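Local coordinates for protein alkane monooxygenase (Geobacillus thermodenitrificans, PDB 3B9O) that belongs to the luciferase-like monooxygenase family and holds a flavin mononucleotide within a TIM-barrel fold, at residues Ala9-Cys14 with Leu36-Glu41; Phe51-Leu56 with His98-Val103; Val283-Thr288 with Gly354-Val359. All blocks are in the same frame, centred on the assembly; numbering follows the deposited sequence.

All three contacts reach one parallel sheet, whose closed part is the wall of a TIM barrel; strand 350-354 is a side branch on strand 276-285. Interaction 1 sets strand 6-12 against helix 36-48; interaction 2 pairs strand 53-57, which follows that helix, with strand 100-106. Their centres are 11 Å apart, and strands 6-12 and 53-57 are joined by probable hydrogen bonds, Ala9 O to Phe55 N at 2.7 Å and Glu11 N to Phe55 O at 2.8 Å. Interaction 3, last along the chain, joins the ends of strands 276-285 and 350-354 and the start of helix 356-370, its centre 24 Å from either of the others. Interactions 1 and 2 approach the bound flavin mononucleotide through Met12 and Phe55.

Interaction 1: residues Ala9-Cys14 with Leu36-Glu41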
loop_
_atom_site.group_PDB
_atom_site.type_symbol
_atom_site.label_atom_id
_atom_site.label_comp_id
_atom_site.label_asym_id
_atom_site.label_seq_id
_atom_site.Cartn_x
_atom_site.Cartn_y
_atom_site.Cartn_z
ATOM N N ALA A 9 -6.080 6.518 -1.780
ATOM C CA ALA A 9 -5.243 7.467 -2.501
ATOM C C ALA A 9 -3.835 6.917 -2.504
ATOM O O ALA A 9 -3.270 6.670 -1.441
ATOM C CB ALA A 9 -5.303 8.798 -1.799
ATOM N N PHE A 10 -3.280 6.680 -3.682
ATOM C CA PHE A 10 -1.941 6.099 -3.803
ATOM C C PHE A 10 -0.871 7.198 -3.808
ATOM O O PHE A 10 -0.864 8.118 -4.661
ATOM C CB PHE A 10 -1.825 5.250 -5.063
ATOM C CG PHE A 10 -0.657 4.325 -5.085
ATOM C CD1 PHE A 10 -0.296 3.596 -3.956
ATOM C CD2 PHE A 10 0.069 4.142 -6.267
ATOM C CE1 PHE A 10 0.786 2.720 -3.989
ATOM C CE2 PHE A 10 1.145 3.234 -6.307
ATOM C CZ PHE A 10 1.489 2.524 -5.194
ATOM N N GLU A 11 0.054 7.087 -2.868
ATOM C CA GLU A 11 1.009 8.182 -2.646
ATOM C C GLU A 11 2.376 7.634 -2.242
ATOM O O GLU A 11 2.524 6.452 -1.968
ATOM C CB GLU A 11 0.398 9.116 -1.562
ATOM C CG GLU A 11 1.021 10.454 -1.297
ATOM C CD GLU A 11 1.378 11.298 -2.549
ATOM O OE1 GLU A 11 2.390 11.005 -3.184
ATOM O OE2 GLU A 11 0.698 12.280 -2.850
ATOM N N MET A 12 3.378 8.505 -2.226
ATOM C CA MET A 12 4.706 8.164 -1.735
ATOM C C MET A 12 5.386 9.465 -1.319
ATOM O O MET A 12 5.247 10.494 -2.001
ATOM C CB MET A 12 5.558 7.439 -2.818
ATOM C CG MET A 12 6.889 6.842 -2.276
ATOM S SD MET A 12 7.636 5.723 -3.486
ATOM C CE MET A 12 9.307 5.671 -2.866
ATOM N N ASN A 13 6.172 9.379 -0.235
ATOM C CA ASN A 13 6.867 10.529 0.332
ATOM C C ASN A 13 8.151 10.821 -0.510
ATOM O O ASN A 13 9.278 10.656 -0.028
ATOM C CB ASN A 13 7.230 10.235 1.795
ATOM C CG ASN A 13 7.560 11.470 2.581
ATOM O OD1 ASN A 13 7.770 11.394 3.804
ATOM N ND2 ASN A 13 7.559 12.641 1.911
ATOM N N CYS A 14 7.957 11.248 -1.750
ATOM C CA CYS A 14 9.069 11.534 -2.667
ATOM C C CYS A 14 8.551 12.420 -3.771
ATOM O O CYS A 14 7.391 12.803 -3.747
ATOM C CB CYS A 14 9.674 10.249 -3.257
ATOM S SG CYS A 14 8.552 9.260 -4.347
ATOM N N LEU A 36 5.266 19.895 5.241
ATOM C CA LEU A 36 4.294 19.244 6.114
ATOM C C LEU A 36 2.859 19.640 5.729
ATOM O O LEU A 36 1.955 18.813 5.689
ATOM C CB LEU A 36 4.624 19.571 7.572
ATOM C CG LEU A 36 3.713 18.958 8.658
ATOM C CD1 LEU A 36 3.662 17.431 8.461
ATOM C CD2 LEU A 36 4.261 19.335 10.051
ATOM N N ASN A 37 2.667 20.918 5.415
ATOM C CA ASN A 37 1.375 21.392 4.953
ATOM C C ASN A 37 0.793 20.703 3.726
ATOM O O ASN A 37 -0.419 20.641 3.611
ATOM C CB ASN A 37 1.339 22.922 4.765
ATOM C CG ASN A 37 1.574 23.679 6.059
ATOM O OD1 ASN A 37 1.181 23.254 7.146
ATOM N ND2 ASN A 37 2.219 24.839 5.938
ATOM N N TYR A 38 1.634 20.215 2.809
ATOM C CA TYR A 38 1.156 19.408 1.667
ATOM C C TYR A 38 0.384 18.184 2.204
ATOM O O TYR A 38 -0.765 17.927 1.802
ATOM C CB TYR A 38 2.311 18.960 0.736
ATOM C CG TYR A 38 1.838 17.928 -0.285
ATOM C CD1 TYR A 38 1.147 18.327 -1.441
ATOM C CD2 TYR A 38 1.996 16.564 -0.047
ATOM C CE1 TYR A 38 0.654 17.397 -2.340
ATOM C CE2 TYR A 38 1.509 15.621 -0.948
ATOM C CZ TYR A 38 0.853 16.047 -2.083
ATOM O OH TYR A 38 0.382 15.118 -2.956
ATOM N N TRP A 39 1.017 17.458 3.129
ATOM C CA TRP A 39 0.458 16.206 3.686
ATOM C C TRP A 39 -0.842 16.414 4.454
ATOM O O TRP A 39 -1.800 15.677 4.240
ATOM C CB TRP A 39 1.532 15.496 4.519
ATOM C CG TRP A 39 2.699 15.155 3.599
ATOM C CD1 TRP A 39 3.893 15.835 3.477
ATOM C CD2 TRP A 39 2.707 14.128 2.610
ATOM N NE1 TRP A 39 4.683 15.238 2.494
ATOM C CE2 TRP A 39 3.980 14.180 1.956
ATOM C CE3 TRP A 39 1.788 13.094 2.267
ATOM C CZ2 TRP A 39 4.340 13.272 0.942
ATOM C CZ3 TRP A 39 2.128 12.194 1.267
ATOM C CH2 TRP A 39 3.398 12.283 0.600
ATOM N N THR A 40 -0.888 17.427 5.306
ATOM C CA THR A 40 -2.120 17.709 6.065
ATOM C C THR A 40 -3.249 18.175 5.117
ATOM O O THR A 40 -4.396 17.744 5.254
ATOM C CB THR A 40 -1.903 18.742 7.204
ATOM O OG1 THR A 40 -1.377 19.982 6.680
ATOM C CG2 THR A 40 -0.957 18.158 8.263
ATOM N N GLU A 41 -2.923 19.041 4.164
ATOM C CA GLU A 41 -3.925 19.495 3.168
ATOM C C GLU A 41 -4.422 18.293 2.348
ATOM O O GLU A 41 -5.618 18.146 2.113
ATOM C CB GLU A 41 -3.296 20.517 2.243
ATOM C CG GLU A 41 -3.158 21.952 2.854
ATOM C CD GLU A 41 -2.111 22.805 2.115
ATOM O OE1 GLU A 41 -1.779 22.500 0.950
ATOM O OE2 GLU A 41 -1.604 23.775 2.735
#
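Glu11 and Tyr38 reach toward each other tip to tip across a strand-helix layer of the TIM barrel, where strand 6-12 is backed by the following helix, 36-48. Over residues 9-12 and 36-41 the N-to-C directions are nearly antiparallel, 167° apart, as expected when a chain leaves a barrel strand and returns along its outside. Tyr38 OH donates to Glu11 OE2 at 2.9 Å, meeting that oxygen on the syn side but 29° out of the carboxylate plane. The carboxylate and the phenol ring are steeply turned against each other, and OE2 lies at the edge of the ring.

Trp39 supplies the apolar half of the contact. Its CG stands anti to the carbonyl carbon (chi1 -61°), and the six-membered end of the indole meets the strand with its rim: CZ3 is 3.3 Å from Glu11 CG, while Met12 O lies in the ring plane 3.7 Å from CH2. Tyr38 CD2 sits over the centre of one indole face, 3.6 Å above the plane, so the two aromatic residues of the helix brace each other. At the pyrrole edge, Trp39 NE1 gives its hydrogen to Tyr33 O.

Glu11 is buried, and its charge is probably balanced chiefly by Arg30, which forms a salt bridge with OE1. That oxygen has a second partner within its own strand: Met12 N donates to the anti lone pair of Glu11 OE1 at 2.9 Å, on the side turned away from OE2.

Interaction 2: residues Phe51-Leu56 with His98-Val103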
loop_
_atom_site.group_PDB
_atom_site.type_symbol
_atom_site.label_atom_id
_atom_site.label_comp_id
_atom_site.label_asym_id
_atom_site.label_seq_id
_atom_site.Cartn_x
_atom_site.Cartn_y
_atom_site.Cartn_z
ATOM N N PHE A 51 -12.516 9.224 1.035
ATOM C CA PHE A 51 -11.602 8.121 0.758
ATOM C C PHE A 51 -11.461 7.195 1.980
ATOM O O PHE A 51 -11.406 7.683 3.080
ATOM C CB PHE A 51 -10.208 8.680 0.398
ATOM C CG PHE A 51 -10.023 8.984 -1.079
ATOM C CD1 PHE A 51 -10.846 9.907 -1.733
ATOM C CD2 PHE A 51 -9.009 8.370 -1.806
ATOM C CE1 PHE A 51 -10.664 10.195 -3.093
ATOM C CE2 PHE A 51 -8.797 8.674 -3.146
ATOM C CZ PHE A 51 -9.625 9.599 -3.786
ATOM N N ASP A 52 -11.369 5.880 1.784
ATOM C CA ASP A 52 -10.983 4.978 2.884
ATOM C C ASP A 52 -9.634 5.358 3.516
ATOM O O ASP A 52 -9.505 5.452 4.750
ATOM C CB ASP A 52 -10.796 3.538 2.414
ATOM C CG ASP A 52 -12.104 2.814 2.110
ATOM O OD1 ASP A 52 -12.982 3.412 1.467
ATOM O OD2 ASP A 52 -12.206 1.612 2.420
ATOM N N ALA A 53 -8.622 5.510 2.670
ATOM C CA ALA A 53 -7.254 5.639 3.198
ATOM C C ALA A 53 -6.305 6.351 2.247
ATOM O O ALA A 53 -6.572 6.485 1.021
ATOM C CB ALA A 53 -6.698 4.240 3.592
ATOM N N LEU A 54 -5.200 6.803 2.833
ATOM C CA LEU A 54 -4.021 7.224 2.107
ATOM C C LEU A 54 -3.073 6.043 2.144
ATOM O O LEU A 54 -2.714 5.597 3.241
ATOM C CB LEU A 54 -3.378 8.386 2.862
ATOM C CG LEU A 54 -2.419 9.360 2.167
ATOM C CD1 LEU A 54 -1.185 9.642 2.907
ATOM C CD2 LEU A 54 -2.260 9.317 0.634
ATOM N N PHE A 55 -2.661 5.550 0.969
ATOM C CA PHE A 55 -1.798 4.359 0.878
ATOM C C PHE A 55 -0.414 4.839 0.449
ATOM O O PHE A 55 -0.239 5.350 -0.664
ATOM C CB PHE A 55 -2.396 3.331 -0.128
ATOM C CG PHE A 55 -1.651 2.006 -0.208
ATOM C CD1 PHE A 55 -2.303 0.816 0.096
ATOM C CD2 PHE A 55 -0.322 1.936 -0.610
ATOM C CE1 PHE A 55 -1.630 -0.439 0.007
ATOM C CE2 PHE A 55 0.375 0.679 -0.675
ATOM C CZ PHE A 55 -0.291 -0.496 -0.383
ATOM N N LEU A 56 0.548 4.724 1.349
ATOM C CA LEU A 56 1.904 5.222 1.080
ATOM C C LEU A 56 2.832 4.065 0.699
ATOM O O LEU A 56 3.060 3.144 1.497
ATOM C CB LEU A 56 2.452 5.979 2.297
ATOM C CG LEU A 56 1.797 7.332 2.530
ATOM C CD1 LEU A 56 1.809 7.639 4.047
ATOM C CD2 LEU A 56 2.509 8.369 1.698
ATOM N N HIS A 98 -11.660 10.162 10.215
ATOM C CA HIS A 98 -11.955 8.820 9.711
ATOM C C HIS A 98 -10.944 8.273 8.732
ATOM O O HIS A 98 -10.781 7.062 8.653
ATOM C CB HIS A 98 -13.276 8.857 8.952
ATOM C CG HIS A 98 -14.445 9.179 9.809
ATOM N ND1 HIS A 98 -14.896 8.315 10.780
ATOM C CD2 HIS A 98 -15.273 10.257 9.831
ATOM C CE1 HIS A 98 -15.938 8.856 11.391
ATOM N NE2 HIS A 98 -16.202 10.020 10.818
ATOM N N LEU A 99 -10.306 9.155 7.956
ATOM C CA LEU A 99 -9.300 8.732 6.993
ATOM C C LEU A 99 -8.255 7.810 7.658
ATOM O O LEU A 99 -7.715 8.137 8.736
ATOM C CB LEU A 99 -8.634 9.940 6.334
ATOM C CG LEU A 99 -7.633 9.636 5.181
ATOM C CD1 LEU A 99 -8.346 9.178 3.842
ATOM C CD2 LEU A 99 -6.750 10.846 4.907
ATOM N N ALA A 100 -8.011 6.651 7.046
ATOM C CA ALA A 100 -7.012 5.692 7.543
ATOM C C ALA A 100 -5.676 5.833 6.758
ATOM O O ALA A 100 -5.608 6.533 5.748
ATOM C CB ALA A 100 -7.536 4.251 7.442
ATOM N N PHE A 101 -4.631 5.136 7.204
ATOM C CA PHE A 101 -3.280 5.339 6.630
ATOM C C PHE A 101 -2.641 3.972 6.503
ATOM O O PHE A 101 -2.516 3.261 7.508
ATOM C CB PHE A 101 -2.439 6.254 7.538
ATOM C CG PHE A 101 -3.054 7.610 7.722
ATOM C CD1 PHE A 101 -3.905 7.856 8.809
ATOM C CD2 PHE A 101 -2.896 8.590 6.766
ATOM C CE1 PHE A 101 -4.530 9.093 8.938
ATOM C CE2 PHE A 101 -3.514 9.833 6.910
ATOM C CZ PHE A 101 -4.332 10.061 7.972
ATOM N N ALA A 102 -2.282 3.596 5.275
ATOM C CA ALA A 102 -1.582 2.333 5.079
ATOM C C ALA A 102 -0.157 2.733 4.721
ATOM O O ALA A 102 0.028 3.486 3.805
ATOM C CB ALA A 102 -2.221 1.520 3.967
ATOM N N VAL A 103 0.815 2.215 5.456
ATOM C CA VAL A 103 2.218 2.525 5.294
ATOM C C VAL A 103 2.954 1.269 4.872
ATOM O O VAL A 103 2.833 0.193 5.496
ATOM C CB VAL A 103 2.895 3.155 6.566
ATOM C CG1 VAL A 103 2.339 4.555 6.860
ATOM C CG2 VAL A 103 2.801 2.248 7.838
HETATM O O HOH W 1 -11.491 5.142 6.640
#
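Leu54 lays its CB against the ring of Phe101, 3.9 Å from CD2, on the face of the sheet that also carries Leu56 and Val103. Phe101 CG stands anti to the carbonyl carbon, beside the backbone N (chi1 -60°). Farther along the same face Leu56 CD1 approaches Val103 CG1 at 4.2 Å. Helices 36-48 and 89-94 pack over this side, with Leu46 and Met92 against Leu54, and Trp39 and Ile89 against Leu56.

The other face pairs small methyls with one large ring. Ala53 and Ala100 meet through their methyls, and Ala102 CB lies 3.9 Å from CD1 of Phe55, whose ring also packs edge-to-face with Tyr225 and Phe245 near the bound flavin mononucleotide.

Between the faces runs a regular parallel pairing of strands 53-57 and 100-106, neighbours in the TIM-barrel wall. Four bonds alternate from one strand to the other: Ala100 N to Asp52 O, Leu54 N to Ala100 O, Ala102 N to Leu54 O and Leu56 N to Ala102 O. Leu56 N to Ala102 O is the straightest, 179° at the hydrogen and 2.8 Å. At the strand entrance Leu99 CD1 reaches back to Phe51, 3.5 Å from its O and 3.9 Å from its CB.

A water donates to both Asp52 O, at 2.8 Å, and His98 O, carrying the link one step ahead of the Ala53-Ala100 pair. Asp52 O is thus gripped by this water and Ala100 N, while Glu47 and Tyr407 side chains serve neighbouring backbone atoms, so the polar entrance to this apolar interface is well supplied with partners.

Interaction 3: residues Val283-Thr288 with Gly354-Val359; sequences VIVGKT and GTPKKV
Val285 turns its CG2 methyl to the Gly354-Pro356 turn. Its CB stands 3.8 Å from Gly354 O. From there CG2, anti to the backbone N, comes within 3.4 Å of the same oxygen and 3.5 Å of Pro356 N, and also touches Pro356 CD and Val359 CG2.

Deeper along the strand, Val283 crosses Val359 obliquely, CG1 to CG1 at 3.7 Å. The backbones also pair in parallel: Gly354 N donates to Ile284 O and Gly286 N to Gly354 O, both at 3.0 Å. At the backbone angles of Gly354 a beta carbon would collide with the carbonyl oxygen of the residue before, so only glycine fits comfortably.

Contact continues past this pairing. Gly286 O receives a CA-H contact from Thr355 CA at 3.2 Å. Thr355 CG2 lies against the Lys287 carbonyl. Thr355 is also the N-cap of helix 356-370, its OG1 accepting a weak bond from Lys358 N. Strand 350-354 thus ends on a glycine and turns directly into a capped helix, a beta-to-alpha turn on the extra parallel strand that branches from TIM-barrel strand 276-285.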
loop_
_atom_site.group_PDB
_atom_site.type_symbol
_atom_site.label_atom_id
_atom_site.label_comp_id
_atom_site.label_asym_id
_atom_site.label_seq_id
_atom_site.Cartn_x
_atom_site.Cartn_y
_atom_site.Cartn_z
ATOM N N VAL A 283 -7.081 7.608 -13.252
ATOM C CA VAL A 283 -8.326 8.180 -13.735
ATOM C C VAL A 283 -8.007 9.563 -14.292
ATOM O O VAL A 283 -7.356 10.360 -13.625
ATOM C CB VAL A 283 -9.403 8.298 -12.602
ATOM C CG1 VAL A 283 -10.568 9.125 -13.085
ATOM C CG2 VAL A 283 -9.862 6.861 -12.116
ATOM N N ILE A 284 -8.435 9.824 -15.525
ATOM C CA ILE A 284 -8.355 11.155 -16.091
ATOM C C ILE A 284 -9.786 11.477 -16.500
ATOM O O ILE A 284 -10.351 10.861 -17.444
ATOM C CB ILE A 284 -7.424 11.236 -17.324
ATOM C CG1 ILE A 284 -5.969 10.887 -16.966
ATOM C CG2 ILE A 284 -7.530 12.652 -17.971
ATOM C CD1 ILE A 284 -5.083 10.525 -18.215
ATOM N N VAL A 285 -10.392 12.412 -15.785
ATOM C CA VAL A 285 -11.827 12.663 -15.903
ATOM C C VAL A 285 -12.129 14.130 -16.297
ATOM O O VAL A 285 -11.399 15.076 -15.912
ATOM C CB VAL A 285 -12.592 12.196 -14.617
ATOM C CG1 VAL A 285 -12.212 13.036 -13.390
ATOM C CG2 VAL A 285 -14.133 12.193 -14.818
ATOM N N GLY A 286 -13.191 14.305 -17.087
ATOM C CA GLY A 286 -13.696 15.640 -17.430
ATOM C C GLY A 286 -15.210 15.623 -17.562
ATOM O O GLY A 286 -15.838 14.568 -17.629
ATOM N N LYS A 287 -15.802 16.802 -17.626
ATOM C CA LYS A 287 -17.251 16.916 -17.807
ATOM C C LYS A 287 -17.677 16.389 -19.167
ATOM O O LYS A 287 -18.817 15.925 -19.346
ATOM C CB LYS A 287 -17.667 18.370 -17.611
ATOM C CG LYS A 287 -17.311 18.809 -16.185
ATOM C CD LYS A 287 -17.360 20.312 -15.978
ATOM C CE LYS A 287 -18.402 20.629 -14.938
ATOM N NZ LYS A 287 -19.737 20.193 -15.457
ATOM N N THR A 288 -16.752 16.438 -20.112
ATOM C CA THR A 288 -17.008 15.966 -21.461
ATOM C C THR A 288 -15.823 15.135 -21.866
ATOM O O THR A 288 -14.755 15.240 -21.267
ATOM C CB THR A 288 -17.182 17.145 -22.463
ATOM O OG1 THR A 288 -15.945 17.859 -22.578
ATOM C CG2 THR A 288 -18.289 18.076 -22.001
ATOM N N GLY A 354 -12.233 9.776 -19.454
ATOM C CA GLY A 354 -13.516 10.193 -20.010
ATOM C C GLY A 354 -14.362 10.932 -19.000
ATOM O O GLY A 354 -13.835 11.578 -18.113
ATOM N N THR A 355 -15.665 10.833 -19.154
ATOM C CA THR A 355 -16.615 11.501 -18.252
ATOM C C THR A 355 -16.773 10.679 -16.988
ATOM O O THR A 355 -16.408 9.501 -16.983
ATOM C CB THR A 355 -17.978 11.654 -18.915
ATOM O OG1 THR A 355 -18.496 10.335 -19.157
ATOM C CG2 THR A 355 -17.846 12.438 -20.257
ATOM N N PRO A 356 -17.361 11.275 -15.921
ATOM C CA PRO A 356 -17.590 10.499 -14.694
ATOM C C PRO A 356 -18.477 9.272 -14.874
ATOM O O PRO A 356 -18.259 8.295 -14.167
ATOM C CB PRO A 356 -18.294 11.476 -13.760
ATOM C CG PRO A 356 -17.982 12.855 -14.309
ATOM C CD PRO A 356 -17.778 12.682 -15.778
ATOM N N LYS A 357 -19.474 9.335 -15.763
ATOM C CA LYS A 357 -20.301 8.166 -16.014
ATOM C C LYS A 357 -19.430 7.017 -16.506
ATOM O O LYS A 357 -19.525 5.895 -15.969
ATOM C CB LYS A 357 -21.478 8.406 -16.980
ATOM C CG LYS A 357 -22.437 7.144 -17.007
ATOM C CD LYS A 357 -23.502 7.212 -18.092
ATOM C CE LYS A 357 -24.272 5.872 -18.137
ATOM N NZ LYS A 357 -23.380 4.810 -18.752
ATOM N N LYS A 358 -18.583 7.298 -17.488
ATOM C CA LYS A 358 -17.649 6.281 -18.030
ATOM C C LYS A 358 -16.680 5.734 -16.977
ATOM O O LYS A 358 -16.495 4.505 -16.877
ATOM C CB LYS A 358 -16.850 6.809 -19.225
ATOM C CG LYS A 358 -15.821 5.792 -19.746
ATOM C CD LYS A 358 -15.277 6.145 -21.102
ATOM C CE LYS A 358 -14.200 5.107 -21.467
ATOM N NZ LYS A 358 -13.052 5.706 -22.155
ATOM N N VAL A 359 -16.036 6.620 -16.223
ATOM C CA VAL A 359 -15.057 6.142 -15.196
ATOM C C VAL A 359 -15.746 5.193 -14.224
ATOM O O VAL A 359 -15.237 4.115 -13.869
ATOM C CB VAL A 359 -14.403 7.350 -14.431
ATOM C CG1 VAL A 359 -13.501 6.897 -13.254
ATOM C CG2 VAL A 359 -13.623 8.240 -15.417
#